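Local coordinates for protein esterase D (Lactobacillus rhamnosus, PDB 3DKR) that probably hydrolyses carboxylic esters with a catalytic triad, as other alpha/beta hydrolases do, at residues Leu27-Ala30 / Ser34-Asp37; Gly51-Leu56 / Ser82-His87; Pro55-His60 / Gly104-Lys109; Ile76-Ser81 / Asp170-Thr175. One frame throughout, in Å; residues are numbered along the deposited sequence. Where two conformers were deposited one is given.

Contact 1. Residues Leu27-Ala30 / Ser34-Asp37; sequences LLHA and SPND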
loop_
_atom_site.group_PDB
_atom_site.type_symbol
_atom_site.label_atom_id
_atom_site.label_comp_id
_atom_site.label_asym_id
_atom_site.label_seq_id
_atom_site.Cartn_x
_atom_site.Cartn_y
_atom_site.Cartn_z
ATOM N N LEU A 27 6.370 4.716 0.847
ATOM C CA LEU A 27 5.169 4.121 1.457
ATOM C C LEU A 27 3.968 4.409 0.566
ATOM O O LEU A 27 3.677 5.572 0.290
ATOM C CB LEU A 27 4.906 4.687 2.857
ATOM C CG LEU A 27 6.009 4.440 3.886
ATOM C CD1 LEU A 27 5.704 5.130 5.225
ATOM C CD2 LEU A 27 6.276 2.957 4.139
ATOM N N LEU A 28 3.318 3.339 0.098
ATOM C CA LEU A 28 2.239 3.417 -0.898
ATOM C C LEU A 28 0.892 3.075 -0.253
ATOM O O LEU A 28 0.716 2.005 0.327
ATOM C CB LEU A 28 2.537 2.493 -2.078
ATOM C CG LEU A 28 3.868 2.794 -2.765
ATOM C CD1 LEU A 28 4.148 1.783 -3.876
ATOM C CD2 LEU A 28 3.901 4.227 -3.349
ATOM N N HIS A 29 -0.052 4.009 -0.340
ATOM C CA HIS A 29 -1.244 3.954 0.505
ATOM C C HIS A 29 -2.357 3.006 0.021
ATOM O O HIS A 29 -2.183 2.272 -0.954
ATOM C CB HIS A 29 -1.755 5.378 0.811
ATOM C CG HIS A 29 -2.331 6.132 -0.353
ATOM N ND1 HIS A 29 -3.590 5.869 -0.872
ATOM C CD2 HIS A 29 -1.873 7.225 -1.012
ATOM C CE1 HIS A 29 -3.856 6.748 -1.824
ATOM N NE2 HIS A 29 -2.832 7.580 -1.933
ATOM N N ALA A 30 -3.481 3.037 0.740
ATOM C CA ALA A 30 -4.621 2.145 0.485
ATOM C C ALA A 30 -5.608 2.690 -0.535
ATOM O O ALA A 30 -5.693 3.896 -0.758
ATOM C CB ALA A 30 -5.354 1.886 1.785
ATOM N N SER A 34 -5.076 7.502 1.568
ATOM C CA SER A 34 -4.333 8.715 1.258
ATOM C C SER A 34 -3.027 8.652 2.029
ATOM O O SER A 34 -2.799 7.666 2.786
ATOM C CB SER A 34 -5.111 9.958 1.696
ATOM O OG SER A 34 -4.992 10.166 3.095
ATOM N N PRO A 35 -2.155 9.655 1.837
ATOM C CA PRO A 35 -0.951 9.676 2.682
ATOM C C PRO A 35 -1.233 9.575 4.196
ATOM O O PRO A 35 -0.378 9.098 4.931
ATOM C CB PRO A 35 -0.281 10.991 2.286
ATOM C CG PRO A 35 -0.655 11.139 0.802
ATOM C CD PRO A 35 -2.105 10.689 0.783
ATOM N N ASN A 36 -2.419 9.979 4.658
ATOM C CA ASN A 36 -2.731 9.848 6.089
ATOM C C ASN A 36 -2.609 8.421 6.621
ATOM O O ASN A 36 -2.321 8.214 7.810
ATOM C CB ASN A 36 -4.128 10.370 6.399
ATOM C CG ASN A 36 -4.252 11.876 6.220
ATOM O OD1 ASN A 36 -5.296 12.376 5.766
ATOM N ND2 ASN A 36 -3.214 12.603 6.592
ATOM N N ASP A 37 -2.818 7.438 5.736
ATOM C CA ASP A 37 -2.688 6.021 6.078
ATOM C C ASP A 37 -1.298 5.730 6.656
ATOM O O ASP A 37 -1.122 4.784 7.410
ATOM C CB ASP A 37 -2.842 5.135 4.831
ATOM C CG ASP A 37 -4.224 5.199 4.184
ATOM O OD1 ASP A 37 -5.200 5.650 4.819
ATOM O OD2 ASP A 37 -4.301 4.780 3.010
#
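His29 lays one face of its imidazole over the backbone of Ser34, whose CA sits above the ring centre, 3.5 Å from its plane. Its CG lies between the backbone N and the carbonyl carbon (chi1 69°), the crowded position, which turns the ring over Ser34; His29 CB itself lies 3.2 Å from Ser34 O. Pro35 continues the packing, its CD 3.9 Å from His29 CD2. Asp37 reaches across beside this ring: its OD2 takes the backbone N-H of Ala30 at 3.0 Å, nearly along the carboxylate C-O direction and fairly straight (161°). The same oxygen receives Ser34 N at 3.2 Å from above the carboxylate plane. One carboxylate oxygen thereby ties the loop just after strand 23-28 to the turn leading into helix 39-47, and Ser34 OG accepts from Asn36 N in an ST turn that helps shape that turn. In alpha/beta hydrolases the loop after this strand commonly helps form the oxyanion hole; here the predicted triad residues Ser101 and His226 and a bound acetate lie close to Ala30. With an alanine here in place of the histidine, the backbone of Ser34 would probably lose the flat surface it rests on, and Phe57 N the ring nitrogen it bonds. The two ring nitrogens are used differently: His29 ND1 donates to Ala30 O at 2.9 Å, in the ring plane, while His29 NE2 pairs with Phe57 N. A donor at ND1 and an acceptor at NE2 imply an imidazole that is probably neutral, held against rotation from both sides.

Contact 2. Residues Gly51-Leu56 / Ser82-His87; sequences GVYVPL and SAAVAH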
loop_
_atom_site.group_PDB
_atom_site.type_symbol
_atom_site.label_atom_id
_atom_site.label_comp_id
_atom_site.label_asym_id
_atom_site.label_seq_id
_atom_site.Cartn_x
_atom_site.Cartn_y
_atom_site.Cartn_z
ATOM N N GLY A 51 14.765 8.378 5.742
ATOM C CA GLY A 51 14.022 9.271 4.851
ATOM C C GLY A 51 12.746 8.557 4.449
ATOM O O GLY A 51 12.722 7.324 4.384
ATOM N N VAL A 52 11.681 9.315 4.160
ATOM C CA VAL A 52 10.387 8.715 3.869
ATOM C C VAL A 52 9.693 9.543 2.791
ATOM O O VAL A 52 9.796 10.754 2.813
ATOM C CB VAL A 52 9.461 8.644 5.117
ATOM C CG1 VAL A 52 8.212 7.822 4.789
ATOM C CG2 VAL A 52 10.213 8.068 6.316
ATOM N N TYR A 53 9.015 8.882 1.856
ATOM C CA TYR A 53 8.233 9.561 0.825
ATOM C C TYR A 53 6.905 8.863 0.662
ATOM O O TYR A 53 6.874 7.660 0.473
ATOM C CB TYR A 53 8.976 9.570 -0.496
ATOM C CG TYR A 53 8.281 10.299 -1.622
ATOM C CD1 TYR A 53 7.705 11.547 -1.434
ATOM C CD2 TYR A 53 8.235 9.747 -2.893
ATOM C CE1 TYR A 53 7.088 12.207 -2.490
ATOM C CE2 TYR A 53 7.639 10.409 -3.944
ATOM C CZ TYR A 53 7.071 11.633 -3.738
ATOM O OH TYR A 53 6.501 12.290 -4.817
ATOM N N VAL A 54 5.828 9.643 0.777
ATOM C CA VAL A 54 4.465 9.140 0.772
ATOM C C VAL A 54 3.678 9.901 -0.295
ATOM O O VAL A 54 3.145 10.992 -0.034
ATOM C CB VAL A 54 3.791 9.306 2.147
ATOM C CG1 VAL A 54 2.456 8.577 2.161
ATOM C CG2 VAL A 54 4.713 8.800 3.252
ATOM N N PRO A 55 3.645 9.358 -1.518
ATOM C CA PRO A 55 2.889 10.027 -2.584
ATOM C C PRO A 55 1.383 9.901 -2.409
ATOM O O PRO A 55 0.915 9.077 -1.630
ATOM C CB PRO A 55 3.338 9.298 -3.854
ATOM C CG PRO A 55 3.760 7.946 -3.395
ATOM C CD PRO A 55 4.334 8.144 -2.005
ATOM N N LEU A 56 0.647 10.689 -3.189
ATOM C CA LEU A 56 -0.805 10.629 -3.247
ATOM C C LEU A 56 -1.227 10.019 -4.582
ATOM O O LEU A 56 -0.819 10.499 -5.639
ATOM C CB LEU A 56 -1.378 12.038 -3.148
ATOM C CG LEU A 56 -2.875 12.203 -3.361
ATOM C CD1 LEU A 56 -3.692 11.471 -2.320
ATOM C CD2 LEU A 56 -3.230 13.716 -3.407
ATOM N N SER A 82 6.074 4.076 -9.520
ATOM C CA SER A 82 7.377 3.979 -10.183
ATOM C C SER A 82 8.153 5.297 -10.069
ATOM O O SER A 82 9.379 5.323 -9.837
ATOM C CB SER A 82 7.176 3.614 -11.657
ATOM O OG SER A 82 6.520 2.360 -11.804
ATOM N N ALA A 83 7.447 6.403 -10.285
ATOM C CA ALA A 83 8.056 7.727 -10.144
ATOM C C ALA A 83 8.534 7.977 -8.715
ATOM O O ALA A 83 9.587 8.598 -8.479
ATOM C CB ALA A 83 7.057 8.824 -10.568
ATOM N N ALA A 84 7.757 7.502 -7.751
ATOM C CA ALA A 84 8.098 7.695 -6.356
ATOM C C ALA A 84 9.370 6.922 -6.025
ATOM O O ALA A 84 10.234 7.413 -5.307
ATOM C CB ALA A 84 6.948 7.243 -5.459
ATOM N N VAL A 85 9.461 5.693 -6.515
ATOM C CA VAL A 85 10.682 4.890 -6.316
ATOM C C VAL A 85 11.901 5.618 -6.927
ATOM O O VAL A 85 12.931 5.782 -6.271
ATOM C CB VAL A 85 10.518 3.485 -6.908
ATOM C CG1 VAL A 85 11.872 2.760 -6.980
ATOM C CG2 VAL A 85 9.501 2.679 -6.095
ATOM N N ALA A 86 11.775 6.087 -8.173
ATOM C CA ALA A 86 12.902 6.768 -8.829
ATOM C C ALA A 86 13.354 8.019 -8.078
ATOM O O ALA A 86 14.551 8.313 -7.976
ATOM C CB ALA A 86 12.536 7.123 -10.260
ATOM N N HIS A 87 12.390 8.758 -7.541
ATOM C CA HIS A 87 12.658 9.962 -6.746
ATOM C C HIS A 87 13.616 9.646 -5.597
ATOM O O HIS A 87 14.535 10.414 -5.296
ATOM C CB HIS A 87 11.325 10.493 -6.196
ATOM C CG HIS A 87 11.459 11.670 -5.290
ATOM N ND1 HIS A 87 11.745 12.939 -5.758
ATOM C CD2 HIS A 87 11.321 11.784 -3.946
ATOM C CE1 HIS A 87 11.785 13.779 -4.735
ATOM N NE2 HIS A 87 11.530 13.103 -3.627
#
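Tyr53 and His87 both carry CG anti to the backbone N (chi1 -178° and 176°), extending each side chain from its backbone into the space between strand and helix, where the two cross at about a right angle. The strand, 51-54, and the helix, 74-89, belong to a beta-alpha-beta crossover of the alpha/beta hydrolase fold: the chain leaves strand 51-54, passes through the helix and re-enters the sheet as the parallel strand 94-99, beyond strand 23-28. The imidazole brings its CD2 over one face of the tyrosine ring, 3.8 Å above that plane and displaced toward the rim. The ring planes are inclined at 42° and their centroids lie 4.7 Å apart, an oblique aromatic pair and not a stack. Pro55 comes over the opposite tyrosine face with its CD, also near the rim, so the phenol ring has a neighbour above and below. Ala84 meets the same ring from its side: its CA lies at the edge, in the ring plane, and its methyl CB touches Tyr53 CE2 at 3.6 Å. A serine in place of Tyr53 would probably open a gap between His87 and Pro55 and leave the imidazole without the ring that backs it. The polar end of His87 is engaged elsewhere, since NE2 is hydrogen-bonded to Glu17 OE1 on the edge strand 16-18. Ala84 also faces Val26 of strand 23-28, seating this helical turn over two neighbouring strands. The same Ala84 methyl also meets the proline ring, CB to Pro55 CG, at 3.9 Å.

Contact 3. Residues Pro55-His60 / Gly104-Lys109; sequences PLFSGH and GIFAMK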
loop_
_atom_site.group_PDB
_atom_site.type_symbol
_atom_site.label_atom_id
_atom_site.label_comp_id
_atom_site.label_asym_id
_atom_site.label_seq_id
_atom_site.Cartn_x
_atom_site.Cartn_y
_atom_site.Cartn_z
ATOM N N PRO A 55 3.645 9.358 -1.518
ATOM C CA PRO A 55 2.889 10.027 -2.584
ATOM C C PRO A 55 1.383 9.901 -2.409
ATOM O O PRO A 55 0.915 9.077 -1.630
ATOM C CB PRO A 55 3.338 9.298 -3.854
ATOM C CG PRO A 55 3.760 7.946 -3.395
ATOM C CD PRO A 55 4.334 8.144 -2.005
ATOM N N LEU A 56 0.647 10.689 -3.189
ATOM C CA LEU A 56 -0.805 10.629 -3.247
ATOM C C LEU A 56 -1.227 10.019 -4.582
ATOM O O LEU A 56 -0.819 10.499 -5.639
ATOM C CB LEU A 56 -1.378 12.038 -3.148
ATOM C CG LEU A 56 -2.875 12.203 -3.361
ATOM C CD1 LEU A 56 -3.692 11.471 -2.320
ATOM C CD2 LEU A 56 -3.230 13.716 -3.407
ATOM N N PHE A 57 -2.067 8.989 -4.542
ATOM C CA PHE A 57 -2.524 8.362 -5.770
ATOM C C PHE A 57 -3.600 9.205 -6.441
ATOM O O PHE A 57 -4.455 9.774 -5.765
ATOM C CB PHE A 57 -3.045 6.948 -5.512
ATOM C CG PHE A 57 -1.954 5.915 -5.283
ATOM C CD1 PHE A 57 -0.829 5.856 -6.096
ATOM C CD2 PHE A 57 -2.077 4.973 -4.265
ATOM C CE1 PHE A 57 0.160 4.885 -5.890
ATOM C CE2 PHE A 57 -1.080 4.002 -4.062
ATOM C CZ PHE A 57 0.021 3.964 -4.877
ATOM N N SER A 58 -3.554 9.272 -7.769
ATOM C CA SER A 58 -4.554 10.040 -8.518
ATOM C C SER A 58 -5.958 9.663 -8.084
ATOM O O SER A 58 -6.281 8.483 -7.877
ATOM C CB SER A 58 -4.409 9.839 -10.021
ATOM O OG SER A 58 -3.359 10.641 -10.529
ATOM N N GLY A 59 -6.804 10.686 -7.981
ATOM C CA GLY A 59 -8.219 10.491 -7.686
ATOM C C GLY A 59 -8.510 10.427 -6.207
ATOM O O GLY A 59 -9.655 10.557 -5.799
ATOM N N HIS A 60 -7.482 10.176 -5.394
ATOM C CA HIS A 60 -7.642 10.093 -3.948
ATOM C C HIS A 60 -7.427 11.452 -3.293
ATOM O O HIS A 60 -6.894 12.384 -3.902
ATOM C CB HIS A 60 -6.645 9.072 -3.362
ATOM C CG HIS A 60 -6.969 7.644 -3.698
ATOM N ND1 HIS A 60 -6.836 7.125 -4.969
ATOM C CD2 HIS A 60 -7.409 6.629 -2.920
ATOM C CE1 HIS A 60 -7.196 5.847 -4.958
ATOM N NE2 HIS A 60 -7.543 5.519 -3.726
ATOM N N GLY A 104 0.574 -2.081 -2.002
ATOM C CA GLY A 104 1.396 -3.305 -1.960
ATOM C C GLY A 104 1.478 -4.056 -3.281
ATOM O O GLY A 104 2.466 -4.730 -3.553
ATOM N N ILE A 105 0.443 -3.952 -4.108
ATOM C CA ILE A 105 0.491 -4.521 -5.456
ATOM C C ILE A 105 1.635 -3.832 -6.192
ATOM O O ILE A 105 2.457 -4.493 -6.825
ATOM C CB ILE A 105 -0.834 -4.290 -6.228
ATOM C CG1 ILE A 105 -1.964 -5.099 -5.593
ATOM C CG2 ILE A 105 -0.704 -4.679 -7.730
ATOM C CD1 ILE A 105 -3.354 -4.592 -6.022
ATOM N N PHE A 106 1.698 -2.506 -6.088
ATOM C CA PHE A 106 2.730 -1.746 -6.785
ATOM C C PHE A 106 4.108 -1.935 -6.144
ATOM O O PHE A 106 5.109 -1.965 -6.848
ATOM C CB PHE A 106 2.343 -0.273 -6.870
ATOM C CG PHE A 106 0.969 -0.068 -7.461
ATOM C CD1 PHE A 106 0.657 -0.615 -8.693
ATOM C CD2 PHE A 106 -0.016 0.627 -6.770
ATOM C CE1 PHE A 106 -0.615 -0.447 -9.243
ATOM C CE2 PHE A 106 -1.273 0.802 -7.317
ATOM C CZ PHE A 106 -1.577 0.255 -8.540
ATOM N N ALA A 107 4.159 -2.097 -4.818
ATOM C CA ALA A 107 5.436 -2.403 -4.150
ATOM C C ALA A 107 6.025 -3.692 -4.679
ATOM O O ALA A 107 7.221 -3.775 -4.961
ATOM C CB ALA A 107 5.265 -2.504 -2.638
ATOM N N MET A 108 5.176 -4.703 -4.839
ATOM C CA MET A 108 5.647 -5.990 -5.340
ATOM C C MET A 108 6.051 -5.865 -6.802
ATOM O O MET A 108 7.071 -6.436 -7.203
ATOM C CB MET A 108 4.613 -7.088 -5.116
ATOM C CG MET A 108 4.351 -7.407 -3.644
ATOM S SD MET A 108 5.830 -7.705 -2.621
ATOM C CE MET A 108 6.692 -8.932 -3.617
ATOM N N LYS A 109 5.291 -5.128 -7.611
ATOM C CA LYS A 109 5.658 -4.972 -9.018
ATOM C C LYS A 109 6.980 -4.199 -9.142
ATOM O O LYS A 109 7.786 -4.465 -10.039
ATOM C CB LYS A 109 4.553 -4.304 -9.834
ATOM C CG LYS A 109 4.722 -4.477 -11.330
ATOM C CD LYS A 109 3.595 -3.822 -12.102
ATOM C CE LYS A 109 3.728 -4.042 -13.604
ATOM N NZ LYS A 109 3.328 -5.417 -14.031
#
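Phe57, early in the loop that follows strand 51-54, meets Phe106 of helix 101-113, the helix whose N-terminal end carries the predicted nucleophile Ser101. The rings form an offset edge-to-face pair, with the edge of Phe106 toward the face of Phe57, planes at 67° and centroids 5.7 Å apart. Contact is made by few atoms: Phe57 CZ comes to 3.8 Å from Phe106 CD2, and Phe106 CE2 follows at 4.2 Å from that same CZ. In both residues CG lies anti to the carbonyl carbon (chi1 -76° in Phe57), and the two side chains slide past each other in opposite directions as they enter the core. In the alpha/beta hydrolase fold this helix leaves the nucleophile elbow, so the pair joins that helix to the loop after strand 51-54, two strands along the sheet from 94-99. Leu28 and Ser81 touch both phenylalanine side chains, and Trp77 meets both as well. On the loop side Phe57 opens a type II beta turn, closed by His60 N bonding to Phe57 O at 3.1 Å; Gly59 takes its third position with a positive phi that a side chain would crowd against the preceding carbonyl. Within the turn His60 ND1 donates to Ser58 O at 3.3 Å, nearly straight at 164°, in its own ring plane but well above the carbonyl plane of its partner.

Contact 4. Residues Ile76-Ser81 / Asp170-Thr175; sequences IWWAES and DQFATT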
loop_
_atom_site.group_PDB
_atom_site.type_symbol
_atom_site.label_atom_id
_atom_site.label_comp_id
_atom_site.label_asym_id
_atom_site.label_seq_id
_atom_site.Cartn_x
_atom_site.Cartn_y
_atom_site.Cartn_z
ATOM N N ILE A 76 -2.275 4.461 -13.966
ATOM C CA ILE A 76 -1.822 5.760 -13.420
ATOM C C ILE A 76 -1.089 5.548 -12.094
ATOM O O ILE A 76 -0.000 6.098 -11.868
ATOM C CB ILE A 76 -3.005 6.744 -13.236
ATOM C CG1 ILE A 76 -3.576 7.131 -14.601
ATOM C CG2 ILE A 76 -2.577 7.973 -12.453
ATOM C CD1 ILE A 76 -4.894 7.891 -14.549
ATOM N N TRP A 77 -1.683 4.738 -11.223
ATOM C CA TRP A 77 -1.122 4.521 -9.889
ATOM C C TRP A 77 0.209 3.787 -9.983
ATOM O O TRP A 77 1.119 4.030 -9.175
ATOM C CB TRP A 77 -2.100 3.754 -8.994
ATOM C CG TRP A 77 -3.412 4.464 -8.863
ATOM C CD1 TRP A 77 -3.614 5.812 -8.872
ATOM C CD2 TRP A 77 -4.694 3.861 -8.664
ATOM N NE1 TRP A 77 -4.956 6.091 -8.704
ATOM C CE2 TRP A 77 -5.641 4.909 -8.587
ATOM C CE3 TRP A 77 -5.143 2.536 -8.570
ATOM C CZ2 TRP A 77 -7.008 4.665 -8.412
ATOM C CZ3 TRP A 77 -6.509 2.303 -8.389
ATOM C CH2 TRP A 77 -7.417 3.362 -8.309
ATOM N N TRP A 78 0.337 2.902 -10.963
ATOM C CA TRP A 78 1.626 2.241 -11.196
ATOM C C TRP A 78 2.683 3.251 -11.654
ATOM O O TRP A 78 3.808 3.261 -11.145
ATOM C CB TRP A 78 1.469 1.093 -12.196
ATOM C CG TRP A 78 2.752 0.464 -12.678
ATOM C CD1 TRP A 78 3.094 0.227 -13.970
ATOM C CD2 TRP A 78 3.847 -0.024 -11.878
ATOM N NE1 TRP A 78 4.326 -0.377 -14.042
ATOM C CE2 TRP A 78 4.816 -0.538 -12.773
ATOM C CE3 TRP A 78 4.104 -0.075 -10.508
ATOM C CZ2 TRP A 78 6.020 -1.097 -12.338
ATOM C CZ3 TRP A 78 5.322 -0.639 -10.068
ATOM C CH2 TRP A 78 6.256 -1.131 -10.986
ATOM N N ALA A 79 2.342 4.119 -12.599
ATOM C CA ALA A 79 3.288 5.174 -13.002
ATOM C C ALA A 79 3.688 6.051 -11.798
ATOM O O ALA A 79 4.847 6.452 -11.654
ATOM C CB ALA A 79 2.674 6.055 -14.092
ATOM N N GLU A 80 2.726 6.355 -10.939
ATOM C CA GLU A 80 2.992 7.205 -9.772
ATOM C C GLU A 80 3.919 6.493 -8.781
ATOM O O GLU A 80 4.823 7.105 -8.208
ATOM C CB GLU A 80 1.679 7.646 -9.115
ATOM C CG GLU A 80 0.932 8.639 -10.016
ATOM C CD GLU A 80 -0.501 8.988 -9.598
ATOM O OE1 GLU A 80 -1.165 8.222 -8.871
ATOM O OE2 GLU A 80 -0.969 10.086 -10.006
ATOM N N SER A 81 3.700 5.200 -8.599
ATOM C CA SER A 81 4.537 4.401 -7.689
ATOM C C SER A 81 5.955 4.306 -8.223
ATOM O O SER A 81 6.930 4.436 -7.469
ATOM C CB SER A 81 3.972 2.988 -7.543
ATOM O OG SER A 81 2.646 2.978 -7.032
ATOM N N ASP A 170 -8.041 -5.953 -9.822
ATOM C CA ASP A 170 -7.889 -7.413 -9.834
ATOM C C ASP A 170 -6.972 -7.837 -11.002
ATOM O O ASP A 170 -6.000 -8.582 -10.837
ATOM C CB ASP A 170 -9.257 -8.098 -10.043
ATOM C CG ASP A 170 -10.172 -8.073 -8.811
ATOM O OD1 ASP A 170 -9.720 -7.821 -7.678
ATOM O OD2 ASP A 170 -11.389 -8.344 -9.021
ATOM N N GLN A 171 -7.282 -7.339 -12.192
ATOM C CA GLN A 171 -6.568 -7.731 -13.404
ATOM C C GLN A 171 -5.081 -7.368 -13.302
ATOM O O GLN A 171 -4.190 -8.187 -13.549
ATOM C CB GLN A 171 -7.234 -7.073 -14.617
ATOM C CG GLN A 171 -6.494 -7.266 -15.926
ATOM C CD GLN A 171 -7.293 -6.770 -17.135
ATOM O OE1 GLN A 171 -8.474 -6.411 -17.018
ATOM N NE2 GLN A 171 -6.650 -6.753 -18.297
ATOM N N PHE A 172 -4.811 -6.127 -12.918
ATOM C CA PHE A 172 -3.429 -5.652 -12.781
ATOM C C PHE A 172 -2.700 -6.506 -11.758
ATOM O O PHE A 172 -1.535 -6.893 -11.935
ATOM C CB PHE A 172 -3.454 -4.194 -12.327
ATOM C CG PHE A 172 -2.105 -3.529 -12.356
ATOM C CD1 PHE A 172 -1.725 -2.721 -13.413
ATOM C CD2 PHE A 172 -1.211 -3.724 -11.327
ATOM C CE1 PHE A 172 -0.468 -2.128 -13.436
ATOM C CE2 PHE A 172 0.030 -3.115 -11.345
ATOM C CZ PHE A 172 0.397 -2.333 -12.391
ATOM N N ALA A 173 -3.394 -6.796 -10.666
ATOM C CA ALA A 173 -2.832 -7.601 -9.582
ATOM C C ALA A 173 -2.525 -9.050 -10.002
ATOM O O ALA A 173 -1.533 -9.638 -9.549
ATOM C CB ALA A 173 -3.770 -7.579 -8.361
ATOM N N THR A 174 -3.366 -9.647 -10.851
ATOM C CA THR A 174 -3.074 -11.013 -11.292
ATOM C C THR A 174 -1.768 -11.070 -12.082
ATOM O O THR A 174 -1.010 -12.032 -11.982
ATOM C CB THR A 174 -4.221 -11.652 -12.135
ATOM O OG1 THR A 174 -4.465 -10.903 -13.327
ATOM C CG2 THR A 174 -5.519 -11.789 -11.301
ATOM N N THR A 175 -1.477 -10.025 -12.843
ATOM C CA THR A 175 -0.228 -10.001 -13.612
ATOM C C THR A 175 0.968 -9.882 -12.671
ATOM O O THR A 175 1.970 -10.590 -12.822
ATOM C CB THR A 175 -0.241 -8.872 -14.611
ATOM O OG1 THR A 175 -1.311 -9.118 -15.541
ATOM C CG2 THR A 175 1.101 -8.764 -15.341
#
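Trp78 starts its contact with Phe172 at the first side-chain atom: CB lies 3.6 Å from Phe172 CZ and 4.0 Å from Phe172 CE1. CG comes next, 3.7 Å from Phe172 CZ, and the atoms on both sides of it spread away from that carbon, CD1 at 4.0 Å and CD2 at 4.2 Å from Phe172 CZ. The phenyl thus presses on the root of the indole with its far end, and the rest of the indole runs on to helix 101-113, where it meets Thr113 and forms a cation-pi contact with Lys109. Both residues hold CG anti to the backbone N (171° in Trp78, -171° in Phe172), extending toward each other and crossing at about a right angle. The five-membered ring and the phenyl are inclined at 58°, an oblique pair. The contact joins helix 74-89 to the C-terminal part of helix 155-178, which lies between strands 119-122 and 187-192, where alpha/beta hydrolases commonly carry their cap. Phe172 has further neighbours in Phe106, whose ring it meets steeply, and in Pro74 and Asp75 at the start of helix 74-89. Within 76-81, Trp77 O accepts twice from Ser81, from its N and, at 2.8 Å, from its OG, the two donors arriving from opposite faces of the carbonyl plane.

Contact 1 lies nearest the predicted active site: the Ala30 side chain is about 5 Å from that of His226, about 6 Å from that of Ser101 and about 3 Å from the bound acetate. Contact 3 is next, its centre 8 Å from that of contact 1, joined to it by the hydrogen bond of His29 NE2 with Phe57 N at 3.1 Å. Contact 4 is another 8 Å from contact 3, centre to centre, joined by the hydrogen bond of Ser58 O with Trp77 NE1 at 2.9 Å. Contact 2 lies away from the triad; it shares Pro55 and Leu56 with contact 3 and helix 74-89 with contact 4, and a backbone hydrogen bond from Leu27 N to Tyr53 O links the neighbouring strands of contacts 1 and 2.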